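Local coordinates for protein MGS-M4 (Unidentified, PDB 4Q3M) that probably acts as an NAD(P)H-dependent oxidoreductase of the aldo-keto reductase family, built on a TIM barrel, with its substrate still unknown, at residues 234-237 against 238-242. Sequence-based numbering, arbitrary orientation.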
loop_
_atom_site.group_PDB
_atom_site.type_symbol
_atom_site.label_atom_id
_atom_site.label_comp_id
_atom_site.label_asym_id
_atom_site.label_seq_id
_atom_site.Cartn_x
_atom_site.Cartn_y
_atom_site.Cartn_z
ATOM N N PRO A 234 -14.281 -9.219 -27.470
ATOM C CA PRO A 234 -13.618 -8.793 -28.710
ATOM C C PRO A 234 -13.809 -7.316 -29.049
ATOM O O PRO A 234 -12.856 -6.670 -29.486
ATOM C CB PRO A 234 -14.278 -9.676 -29.771
ATOM C CG PRO A 234 -14.641 -10.912 -29.038
ATOM C CD PRO A 234 -15.052 -10.460 -27.664
ATOM N N GLU A 235 -15.015 -6.795 -28.851
ATOM C CA GLU A 235 -15.299 -5.397 -29.159
ATOM C C GLU A 235 -14.465 -4.447 -28.307
ATOM O O GLU A 235 -13.805 -3.550 -28.831
ATOM C CB GLU A 235 -16.784 -5.089 -28.966
ATOM C CG GLU A 235 -17.087 -3.601 -28.871
ATOM C CD GLU A 235 -18.398 -3.223 -29.529
ATOM O OE1 GLU A 235 -19.407 -3.919 -29.291
ATOM O OE2 GLU A 235 -18.418 -2.228 -30.284
ATOM N N ARG A 236 -14.497 -4.648 -26.993
ATOM C CA ARG A 236 -13.775 -3.775 -26.077
ATOM C C ARG A 236 -12.266 -3.927 -26.242
ATOM O O ARG A 236 -11.508 -3.007 -25.941
ATOM C CB ARG A 236 -14.181 -4.058 -24.629
ATOM C CG ARG A 236 -14.665 -2.823 -23.887
ATOM C CD ARG A 236 -14.843 -3.085 -22.403
ATOM N NE ARG A 236 -15.209 -1.869 -21.684
ATOM C CZ ARG A 236 -15.256 -1.767 -20.360
ATOM N NH1 ARG A 236 -14.956 -2.813 -19.601
ATOM N NH2 ARG A 236 -15.599 -0.618 -19.793
ATOM N N ILE A 237 -11.838 -5.090 -26.724
ATOM C CA ILE A 237 -10.432 -5.321 -27.027
ATOM C C ILE A 237 -9.977 -4.385 -28.144
ATOM O O ILE A 237 -8.884 -3.819 -28.091
ATOM C CB ILE A 237 -10.172 -6.783 -27.442
ATOM C CG1 ILE A 237 -10.552 -7.736 -26.308
ATOM C CG2 ILE A 237 -8.717 -6.982 -27.823
ATOM C CD1 ILE A 237 -10.414 -9.199 -26.667
ATOM N N VAL A 238 -10.833 -4.219 -29.148
ATOM C CA VAL A 238 -10.554 -3.317 -30.258
ATOM C C VAL A 238 -10.614 -1.863 -29.799
ATOM O O VAL A 238 -9.779 -1.043 -30.187
ATOM C CB VAL A 238 -11.546 -3.532 -31.420
ATOM C CG1 VAL A 238 -11.271 -2.551 -32.550
ATOM C CG2 VAL A 238 -11.467 -4.964 -31.924
ATOM N N GLN A 239 -11.605 -1.551 -28.968
ATOM C CA GLN A 239 -11.759 -0.205 -28.425
ATOM C C GLN A 239 -10.553 0.188 -27.580
ATOM O O GLN A 239 -10.027 1.292 -27.709
ATOM C CB GLN A 239 -13.037 -0.104 -27.590
ATOM C CG GLN A 239 -14.318 -0.274 -28.385
ATOM C CD GLN A 239 -15.559 -0.112 -27.527
ATOM O OE1 GLN A 239 -15.471 0.019 -26.306
ATOM N NE2 GLN A 239 -16.724 -0.123 -28.164
ATOM N N ASN A 240 -10.115 -0.729 -26.723
ATOM C CA ASN A 240 -8.967 -0.487 -25.858
ATOM C C ASN A 240 -7.677 -0.282 -26.645
ATOM O O ASN A 240 -6.704 0.262 -26.124
ATOM C CB ASN A 240 -8.793 -1.642 -24.870
ATOM C CG ASN A 240 -9.854 -1.647 -23.786
ATOM O OD1 ASN A 240 -10.860 -0.945 -23.883
ATOM N ND2 ASN A 240 -9.634 -2.443 -22.746
ATOM N N PHE A 241 -7.676 -0.714 -27.902
ATOM C CA PHE A 241 -6.509 -0.559 -28.761
ATOM C C PHE A 241 -6.587 0.724 -29.582
ATOM O O PHE A 241 -5.561 1.313 -29.921
ATOM C CB PHE A 241 -6.361 -1.763 -29.690
ATOM C CG PHE A 241 -5.067 -1.784 -30.450
ATOM C CD1 PHE A 241 -3.884 -2.136 -29.819
ATOM C CD2 PHE A 241 -5.031 -1.454 -31.795
ATOM C CE1 PHE A 241 -2.691 -2.156 -30.515
ATOM C CE2 PHE A 241 -3.840 -1.473 -32.496
ATOM C CZ PHE A 241 -2.668 -1.825 -31.854
ATOM N N ASP A 242 -7.805 1.149 -29.905
ATOM C CA ASP A 242 -8.001 2.389 -30.647
ATOM C C ASP A 242 -7.657 3.579 -29.759
ATOM O O ASP A 242 -8.542 4.271 -29.255
ATOM C CB ASP A 242 -9.438 2.497 -31.158
ATOM C CG ASP A 242 -9.623 3.642 -32.136
ATOM O OD1 ASP A 242 -8.622 4.064 -32.751
ATOM O OD2 ASP A 242 -10.768 4.117 -32.290
#
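Gln239 lies one turn beyond Glu235 in the short helix 234-241, and its side chain runs back along the helix between those of Glu235 and Arg236. Its CG stands beside its own backbone N (chi1 -65°), and from there the extended chain carries the amide back toward the preceding turn. The two ends of that amide meet different neighbours: NE2 comes within 3.4 Å of Glu235 OE2, whereas OE1 lies 3.8 Å from Arg236 CG. Amide and carboxylate do not lie flat on one another, their planes being 61° apart. The Arg236 chain is extended from CG to NE, which leaves OE1 beside its aliphatic root, and the guanidinium plane stands 71° from that of the amide. Replacing the glutamine with an alanine would probably leave the Glu235 carboxylate without its amide neighbour and freer to turn, while the aliphatic part of Arg236 would lose a flank.

Beneath these side chains the backbone supplies the firm bonds. Gln239 N donates to Glu235 O over 3.0 Å, and Asn240 N donates to Arg236 O at 2.8 Å. Val238 N closes the first turn onto Pro234 O. By contrast, the bond from Phe241 N to Ile237 O is weak, and that oxygen also pairs with Tyr39 OH.

Asn240 turns inward against Pro213 and Ile217 of helix 212-222, joining this helix to its neighbour in the barrel's outer layer. The chemistry thus divides the labour: main-chain bonds hold the turn, while the Glu235 carboxylate and the Gln239 amide lie side by side on its more exposed face.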